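Local coordinates for periplasmic solute binding protein (Candidatus liberibacter, PDB 4CL2), which probably captures manganese or zinc ions in the periplasm for uptake, as a metal-binding solute receptor of the bacterial solute-binding protein 9 family, at residues S10-G15 with V246-K251; N36-Y41 with E66-Y71. All coordinates share one frame; numbering follows the deposited sequence.

Contact 1: residues S10-G15 with V246-K251; sequences SFSIIG and VDSLSK. With MN (manganese (II) ion), chain L; SO4 (sulfate ion), chain F.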
ATOM      1  N   SER A  10      11.649  -3.095  -1.770  1.00 13.39           N
ATOM      2  CA  SER A  10      11.851  -2.170  -0.663  1.00 11.78           C
ATOM      3  C   SER A  10      11.048  -2.600   0.587  1.00 13.40           C
ATOM      4  O   SER A  10      11.522  -2.360   1.691  1.00 14.73           O
ATOM      5  CB  SER A  10      11.562  -0.744  -1.069  1.00 13.35           C
ATOM      6  OG  SER A  10      10.180  -0.581  -1.408  1.00 13.95           O
ATOM      7  N   PHE A  11       9.847  -3.089   0.412  1.00 14.27           N
ATOM      8  CA  PHE A  11       9.041  -3.502   1.560  1.00 14.35           C
ATOM      9  C   PHE A  11       8.076  -4.603   1.218  1.00 14.17           C
ATOM     10  O   PHE A  11       7.991  -5.099   0.076  1.00 14.39           O
ATOM     11  CB  PHE A  11       8.346  -2.268   2.222  1.00 14.88           C
ATOM     12  CG  PHE A  11       7.043  -1.821   1.545  1.00 16.47           C
ATOM     13  CD1 PHE A  11       7.002  -1.329   0.250  1.00 15.75           C
ATOM     14  CD2 PHE A  11       5.861  -1.872   2.270  1.00 15.83           C
ATOM     15  CE1 PHE A  11       5.809  -0.877  -0.316  1.00 17.48           C
ATOM     16  CE2 PHE A  11       4.656  -1.436   1.704  1.00 15.98           C
ATOM     17  CZ  PHE A  11       4.638  -0.929   0.416  1.00 15.13           C
ATOM     18  N   SER A  12       7.425  -5.123   2.267  1.00 13.49           N
ATOM     19  CA  SER A  12       6.756  -6.427   2.180  1.00 15.10           C
ATOM     20  C   SER A  12       5.734  -6.516   1.084  1.00 13.55           C
ATOM     21  O   SER A  12       5.602  -7.550   0.430  1.00 15.21           O
ATOM     22  CB  SER A  12       6.088  -6.780   3.537  1.00 15.91           C
ATOM     23  OG  SER A  12       5.202  -5.748   4.014  1.00 14.91           O
ATOM     24  N   ILE A  13       4.979  -5.459   0.859  1.00 14.73           N
ATOM     25  CA  ILE A  13       3.928  -5.520  -0.138  1.00 13.39           C
ATOM     26  C   ILE A  13       4.523  -5.743  -1.522  1.00 14.11           C
ATOM     27  O   ILE A  13       4.039  -6.597  -2.282  1.00 14.09           O
ATOM     28  CB  ILE A  13       3.054  -4.297  -0.113  1.00 15.52           C
ATOM     29  CG1 ILE A  13       2.282  -4.303   1.245  1.00 16.99           C
ATOM     30  CG2 ILE A  13       2.166  -4.213  -1.367  1.00 16.53           C
ATOM     31  CD1 ILE A  13       1.294  -3.135   1.336  1.00 18.97           C
ATOM     32  N   ILE A  14       5.560  -5.005  -1.858  1.00 14.86           N
ATOM     33  CA  ILE A  14       6.207  -5.209  -3.164  1.00 12.63           C
ATOM     34  C   ILE A  14       6.889  -6.556  -3.298  1.00 11.69           C
ATOM     35  O   ILE A  14       6.786  -7.232  -4.327  1.00 12.97           O
ATOM     36  CB  ILE A  14       7.162  -4.026  -3.476  1.00 14.29           C
ATOM     37  CG1 ILE A  14       6.356  -2.718  -3.577  1.00 16.17           C
ATOM     38  CG2 ILE A  14       7.988  -4.267  -4.728  1.00 15.89           C
ATOM     39  CD1 ILE A  14       7.227  -1.477  -3.782  1.00 16.23           C
ATOM     40  N   GLY A  15       7.507  -7.033  -2.215  1.00 12.65           N
ATOM     41  CA  GLY A  15       8.067  -8.357  -2.216  1.00 14.45           C
ATOM     42  C   GLY A  15       7.075  -9.436  -2.529  1.00 13.68           C
ATOM     43  O   GLY A  15       7.361 -10.375  -3.319  1.00 13.79           O
ATOM     44  N   VAL A 246      -2.826  -1.700   6.004  1.00 16.27           N
ATOM     45  CA  VAL A 246      -2.483  -0.835   4.864  1.00 14.20           C
ATOM     46  C   VAL A 246      -0.979  -0.637   4.613  1.00 16.83           C
ATOM     47  O   VAL A 246      -0.563  -0.610   3.454  1.00 20.47           O
ATOM     48  CB  VAL A 246      -3.168   0.533   4.929  1.00 15.86           C
ATOM     49  CG1 VAL A 246      -4.674   0.408   4.927  1.00 15.80           C
ATOM     50  CG2 VAL A 246      -2.713   1.330   6.128  1.00 18.03           C
ATOM     51  N   ASP A 247      -0.151  -0.549   5.659  1.00 16.07           N
ATOM     52  CA  ASP A 247       1.248  -0.110   5.497  1.00 15.75           C
ATOM     53  C   ASP A 247       2.250  -1.242   5.451  1.00 17.45           C
ATOM     54  O   ASP A 247       3.400  -1.007   5.119  1.00 17.41           O
ATOM     55  CB  ASP A 247       1.631   0.835   6.622  1.00 16.87           C
ATOM     56  CG  ASP A 247       1.046   2.232   6.436  1.00 21.21           C
ATOM     57  OD1 ASP A 247       0.689   2.556   5.302  1.00 27.01           O
ATOM     58  OD2 ASP A 247       0.937   2.934   7.464  1.00 24.56           O
ATOM     59  N   SER A 248       1.835  -2.445   5.855  1.00 15.99           N
ATOM     60  CA  SER A 248       2.700  -3.618   5.923  1.00 17.68           C
ATOM     61  C   SER A 248       1.835  -4.831   5.828  1.00 17.88           C
ATOM     62  O   SER A 248       0.707  -4.813   6.315  1.00 16.88           O
ATOM     63  CB  SER A 248       3.406  -3.610   7.276  1.00 19.26           C
ATOM     64  OG  SER A 248       4.190  -4.785   7.493  1.00 20.38           O
ATOM     65  N   LEU A 249       2.346  -5.904   5.262  1.00 16.50           N
ATOM     66  CA  LEU A 249       1.708  -7.203   5.443  1.00 16.12           C
ATOM     67  C   LEU A 249       1.693  -7.547   6.928  1.00 17.45           C
ATOM     68  O   LEU A 249       2.586  -7.094   7.700  1.00 18.46           O
ATOM     69  CB  LEU A 249       2.462  -8.295   4.690  1.00 17.23           C
ATOM     70  CG  LEU A 249       2.518  -8.014   3.184  1.00 15.05           C
ATOM     71  CD1 LEU A 249       3.191  -9.156   2.534  1.00 18.32           C
ATOM     72  CD2 LEU A 249       1.148  -7.802   2.560  1.00 15.62           C
ATOM     73  N   SER A 250       0.716  -8.362   7.349  1.00 16.49           N
ATOM     74  CA  SER A 250       0.693  -8.831   8.709  1.00 18.52           C
ATOM     75  C   SER A 250       1.761  -9.906   8.866  1.00 22.48           C
ATOM     76  O   SER A 250       2.334 -10.364   7.881  1.00 21.75           O
ATOM     77  CB  SER A 250      -0.675  -9.443   9.062  1.00 18.84           C
ATOM     78  OG  SER A 250      -0.917 -10.660   8.369  1.00 18.03           O
ATOM     79  N   LYS A 251       1.952 -10.336  10.116  1.00 25.86           N
ATOM     80  CA  LYS A 251       2.674 -11.579  10.393  1.00 28.53           C
ATOM     81  C   LYS A 251       1.983 -12.738   9.629  1.00 28.73           C
ATOM     82  O   LYS A 251       0.776 -12.655   9.288  1.00 24.73           O
ATOM     83  CB  LYS A 251       2.738 -11.809  11.918  1.00 35.19           C
ATOM     84  CG  LYS A 251       1.374 -12.102  12.543  1.00 47.10           C
ATOM     85  CD  LYS A 251       1.283 -11.886  14.056  1.00 49.34           C
ATOM     86  CE  LYS A 251      -0.124 -12.237  14.546  1.00 54.79           C
ATOM     87  NZ  LYS A 251      -0.338 -11.870  15.983  1.00 62.79           N
TER
HETATM   88 MN    MN L1286       1.897   4.707   5.696  0.50 44.99          MN
HETATM   89  S   SO4 F1280       0.211  -8.410  12.707  0.60 35.03           S
HETATM   90  O1  SO4 F1280      -0.502  -7.136  12.641  0.60 45.86           O
HETATM   91  O2  SO4 F1280       0.764  -8.412  14.084  0.60 50.22           O
HETATM   92  O3  SO4 F1280       1.314  -8.500  11.757  0.60 41.29           O
HETATM   93  O4  SO4 F1280      -0.692  -9.599  12.645  0.60 31.03           O
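The first turn of helix 12-22 meets the irregular loop 246-251 with the CA atoms of S12 and L249 6.1 Å apart, F11 standing at the N-cap position. S12 carries the polar link: the backbone N of L249 donates to S12 OG over 3.1 Å in a nearly straight bond (165°). With chi1 at 54°, S12 OG lies between its own backbone N and carbonyl carbon, from where it accepts that N-H. The leucine side chain then closes over the same serine, L249 CG resting 3.8 Å from S12 CB, while L249 CD2 packs against I13 CG1 at 3.9 Å, the two side chains crossing obliquely. Helix 259-274 touches both I13 and L249 through L262. In this ZnuA-like fold the loop leaves strand 239-244 and brings D247 to the metal site, where its carboxylate binds manganese together with H106 and E172; D247 OD1 lies 2.5 Å from the ion. The D247 side chain starts away from the helix, but the residue's backbone O comes to the edge of the F11 ring, 3.7 Å from F11 CE2. Just beyond, S248 OG donates to the carbonyl O of L249 (2.8 Å) and is also hydrogen-bonded to the backbone N of G35.

Contact 2: residues N36-Y41 with E66-Y71; sequences NDSHSY and ETYMKY. With SO4 (sulfate ion), chain G.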
ATOM      1  N   ASN A  36       7.805  -3.568  10.107  1.00 26.34           N
ATOM      2  CA  ASN A  36       8.692  -2.417  10.191  1.00 28.34           C
ATOM      3  C   ASN A  36       8.095  -1.389   9.271  1.00 30.69           C
ATOM      4  O   ASN A  36       7.296  -1.713   8.397  1.00 29.27           O
ATOM      5  CB  ASN A  36      10.106  -2.773   9.695  1.00 31.16           C
ATOM      6  CG  ASN A  36      10.808  -3.778  10.576  1.00 35.57           C
ATOM      7  OD1 ASN A  36      11.255  -3.456  11.673  1.00 40.96           O
ATOM      8  ND2 ASN A  36      10.857  -4.998  10.137  1.00 43.45           N
ATOM      9  N   ASP A  37       8.461  -0.144   9.499  1.00 32.90           N
ATOM     10  CA  ASP A  37       7.904   0.972   8.741  1.00 37.07           C
ATOM     11  C   ASP A  37       9.026   1.681   7.991  1.00 28.51           C
ATOM     12  O   ASP A  37      10.080   1.875   8.540  1.00 29.55           O
ATOM     13  CB  ASP A  37       7.226   1.968   9.690  1.00 52.73           C
ATOM     14  CG  ASP A  37       6.359   2.953   8.942  1.00 60.53           C
ATOM     15  OD1 ASP A  37       6.944   3.987   8.525  1.00 50.50           O
ATOM     16  OD2 ASP A  37       5.139   2.657   8.721  1.00 66.04           O
ATOM     17  N   SER A  38       8.788   2.105   6.760  1.00 30.18           N
ATOM     18  CA  SER A  38       9.862   2.716   5.963  1.00 27.36           C
ATOM     19  C   SER A  38      10.391   4.051   6.500  1.00 34.21           C
ATOM     20  O   SER A  38      11.574   4.380   6.317  1.00 29.63           O
ATOM     21  CB  SER A  38       9.379   2.886   4.518  1.00 23.47           C
ATOM     22  OG  SER A  38       9.421   1.662   3.798  1.00 25.17           O
ATOM     23  N   HIS A  39       9.540   4.846   7.153  1.00 27.90           N
ATOM     24  CA  HIS A  39       9.993   6.110   7.629  0.80 28.30           C
ATOM     25  C   HIS A  39      11.062   5.911   8.751  1.00 30.85           C
ATOM     26  O   HIS A  39      10.814   5.246   9.744  1.00 35.58           O
ATOM     27  CB  HIS A  39       8.836   7.017   8.119  0.80 30.43           C
ATOM     28  CG  HIS A  39       9.329   8.376   8.542  0.80 37.27           C
ATOM     29  ND1 HIS A  39       9.845   9.294   7.642  0.80 38.73           N
ATOM     30  CD2 HIS A  39       9.436   8.953   9.765  0.80 40.71           C
ATOM     31  CE1 HIS A  39      10.244  10.372   8.290  0.80 41.13           C
ATOM     32  NE2 HIS A  39      10.005  10.192   9.579  0.80 46.40           N
ATOM     33  N   SER A  40      12.256   6.455   8.514  0.50 28.70           N
ATOM     34  CA  SER A  40      13.466   6.184   9.316  0.50 33.01           C
ATOM     35  C   SER A  40      13.757   4.694   9.686  0.50 32.41           C
ATOM     36  O   SER A  40      14.415   4.428  10.684  0.50 27.66           O
ATOM     37  CB  SER A  40      13.471   7.073  10.561  0.50 34.04           C
ATOM     38  OG  SER A  40      13.197   8.424  10.215  0.50 37.63           O
ATOM     39  N   TYR A  41      13.287   3.725   8.883  1.00 43.13           N
ATOM     40  CA  TYR A  41      13.826   2.323   8.937  1.00 34.32           C
ATOM     41  C   TYR A  41      15.315   2.406   9.003  1.00 28.43           C
ATOM     42  O   TYR A  41      15.954   3.173   8.258  1.00 31.79           O
ATOM     43  CB  TYR A  41      13.386   1.482   7.676  1.00 32.30           C
ATOM     44  CG  TYR A  41      13.995   0.072   7.711  1.00 26.97           C
ATOM     45  CD1 TYR A  41      13.492  -0.885   8.561  1.00 26.43           C
ATOM     46  CD2 TYR A  41      15.065  -0.268   6.899  1.00 27.00           C
ATOM     47  CE1 TYR A  41      14.058  -2.144   8.677  1.00 28.23           C
ATOM     48  CE2 TYR A  41      15.641  -1.535   6.968  1.00 23.29           C
ATOM     49  CZ  TYR A  41      15.170  -2.476   7.847  1.00 23.92           C
ATOM     50  OH  TYR A  41      15.725  -3.747   7.937  1.00 22.96           O
ATOM     51  N   GLU A  66      12.304   7.605   0.963  1.00 18.27           N
ATOM     52  CA  GLU A  66      13.187   8.779   0.926  1.00 21.41           C
ATOM     53  C   GLU A  66      14.289   8.733   1.999  1.00 19.38           C
ATOM     54  O   GLU A  66      15.380   9.203   1.758  1.00 22.02           O
ATOM     55  CB  GLU A  66      12.346  10.071   1.054  1.00 25.17           C
ATOM     56  CG  GLU A  66      11.632  10.218   2.365  1.00 31.87           C
ATOM     57  CD  GLU A  66      10.658  11.415   2.387  1.00 46.06           C
ATOM     58  OE1 GLU A  66      10.856  12.377   1.620  1.00 38.31           O
ATOM     59  OE2 GLU A  66       9.685  11.347   3.150  1.00 44.81           O
ATOM     60  N   THR A  67      13.985   8.180   3.150  1.00 18.60           N
ATOM     61  CA  THR A  67      14.955   8.187   4.247  1.00 23.42           C
ATOM     62  C   THR A  67      16.060   7.171   4.076  1.00 23.32           C
ATOM     63  O   THR A  67      17.113   7.346   4.712  1.00 25.07           O
ATOM     64  CB  THR A  67      14.331   7.923   5.617  1.00 26.18           C
ATOM     65  OG1 THR A  67      13.847   6.608   5.699  1.00 24.99           O
ATOM     66  CG2 THR A  67      13.285   9.004   5.953  1.00 31.19           C
ATOM     67  N   TYR A  68      15.859   6.164   3.240  1.00 21.23           N
ATOM     68  CA  TYR A  68      16.916   5.133   3.035  1.00 22.19           C
ATOM     69  C   TYR A  68      17.367   4.946   1.607  1.00 23.59           C
ATOM     70  O   TYR A  68      18.231   4.101   1.332  1.00 21.17           O
ATOM     71  CB  TYR A  68      16.528   3.830   3.698  1.00 21.48           C
ATOM     72  CG  TYR A  68      15.220   3.225   3.267  1.00 19.03           C
ATOM     73  CD1 TYR A  68      15.123   2.506   2.098  1.00 18.98           C
ATOM     74  CD2 TYR A  68      14.049   3.392   4.037  1.00 20.47           C
ATOM     75  CE1 TYR A  68      13.953   1.898   1.733  1.00 21.01           C
ATOM     76  CE2 TYR A  68      12.869   2.828   3.646  1.00 21.34           C
ATOM     77  CZ  TYR A  68      12.822   2.063   2.510  1.00 19.09           C
ATOM     78  OH  TYR A  68      11.632   1.487   2.118  1.00 22.75           O
ATOM     79  N   MET A  69      16.905   5.815   0.687  1.00 21.20           N
ATOM     80  CA  MET A  69      17.474   5.787  -0.691  1.00 21.14           C
ATOM     81  C   MET A  69      18.997   5.885  -0.725  1.00 21.02           C
ATOM     82  O   MET A  69      19.621   5.282  -1.598  1.00 23.94           O
ATOM     83  CB  MET A  69      16.901   6.897  -1.577  1.00 24.90           C
ATOM     84  CG  MET A  69      15.508   6.597  -2.039  1.00 25.56           C
ATOM     85  SD  MET A  69      15.215   5.123  -3.034  1.00 28.55           S
ATOM     86  CE  MET A  69      16.466   5.508  -4.255  1.00 28.83           C
ATOM     87  N   LYS A  70      19.578   6.603   0.199  1.00 22.14           N
ATOM     88  CA  LYS A  70      21.043   6.783   0.286  1.00 25.76           C
ATOM     89  C   LYS A  70      21.800   5.463   0.475  1.00 24.19           C
ATOM     90  O   LYS A  70      22.993   5.424   0.197  1.00 24.58           O
ATOM     91  CB  LYS A  70      21.448   7.709   1.420  1.00 27.63           C
ATOM     92  CG  LYS A  70      21.018   7.219   2.805  1.00 28.81           C
ATOM     93  CD  LYS A  70      21.320   8.258   3.847  1.00 35.60           C
ATOM     94  CE  LYS A  70      20.944   7.687   5.187  1.00 40.87           C
ATOM     95  NZ  LYS A  70      21.212   8.637   6.295  1.00 53.76           N
ATOM     96  N   TYR A  71      21.137   4.413   0.943  1.00 21.88           N
ATOM     97  CA  TYR A  71      21.794   3.120   1.139  1.00 22.64           C
ATOM     98  C   TYR A  71      21.829   2.322  -0.170  1.00 22.57           C
ATOM     99  O   TYR A  71      22.510   1.266  -0.211  1.00 19.97           O
ATOM    100  CB  TYR A  71      21.086   2.282   2.195  1.00 22.88           C
ATOM    101  CG  TYR A  71      21.260   2.861   3.562  1.00 23.81           C
ATOM    102  CD1 TYR A  71      22.381   2.581   4.340  1.00 31.94           C
ATOM    103  CD2 TYR A  71      20.323   3.740   4.063  1.00 27.64           C
ATOM    104  CE1 TYR A  71      22.527   3.132   5.591  1.00 32.13           C
ATOM    105  CE2 TYR A  71      20.480   4.310   5.303  1.00 30.15           C
ATOM    106  CZ  TYR A  71      21.572   4.014   6.049  1.00 31.39           C
ATOM    107  OH  TYR A  71      21.696   4.597   7.275  1.00 41.81           O
TER
HETATM  108  S   SO4 G1281      13.052  -7.604  10.989  0.50 40.28           S
HETATM  109  O1  SO4 G1281      11.795  -6.912  11.318  0.50 45.98           O
HETATM  110  O2  SO4 G1281      13.812  -7.625  12.254  0.50 43.29           O
HETATM  111  O3  SO4 G1281      13.882  -6.943   9.962  0.50 39.71           O
HETATM  112  O4  SO4 G1281      12.664  -8.942  10.503  0.50 50.42           O
HETATM  113  O   HOH W   1      11.564   6.671   4.019  1.00 25.77           O
HETATM  114  O   HOH W   2       9.758   8.962   5.171  1.00 42.37           O
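The metal-binding loop that carries H39, a manganese and zinc ligand in other structures of this protein, meets the loop 66-71 through a type II beta turn running from S38 to Y41. Here H39 holds no metal, and the nearest atom of its side chain is about 8 Å from the bound manganese. An Asx turn leads into the histidine, D37 OD1 accepting from the backbone N of H39. Across the contact, T67 faces the beta turn: its OG1 receives a weak, bent bond from the backbone N of S40 (3.2 Å, 122°). With CG2 anti to the carbonyl carbon of T67, beside the backbone N, the methyl approaches H39 ND1 to 3.8 Å, and the two side chains cross at about a right angle. One water joins the backbones, donating to the carbonyl O of S38 and accepting from the N of T67. A second water lies a very short 2.5 Å from H39 ND1 and donates to E66 OE2, placing solvent between imidazole and carboxylate. Y68 fills the more buried side, next to L31 and V32. Its ring turns an edge to the carbonyl O of S38, 3.3 Å from CE2, and Y41 CB lies 4.2 Å from Y68 CD2. At the far end of that ring, Y68 OH and S38 OG share a hydrogen bond of 2.8 Å.

Overall arrangement
The pair illustrates how the surroundings of a contact shape its chemistry. Contact 1 is wholly buried close to the centre of the folded chain, where a helix start meets a loop from the C-terminal half; one direct hydrogen bond sits among aliphatic groups. Contact 2, about 14 Å away between centres, is only partly buried and joins two loops that follow strands 27-30 and 56-59 of the same parallel sheet, with waters bridging the two loops. Each includes a metal-binding residue, but D247 holds manganese in this model and H39 does not. The contacts themselves meet where S10 O packs 3.9 Å from Y68 OH.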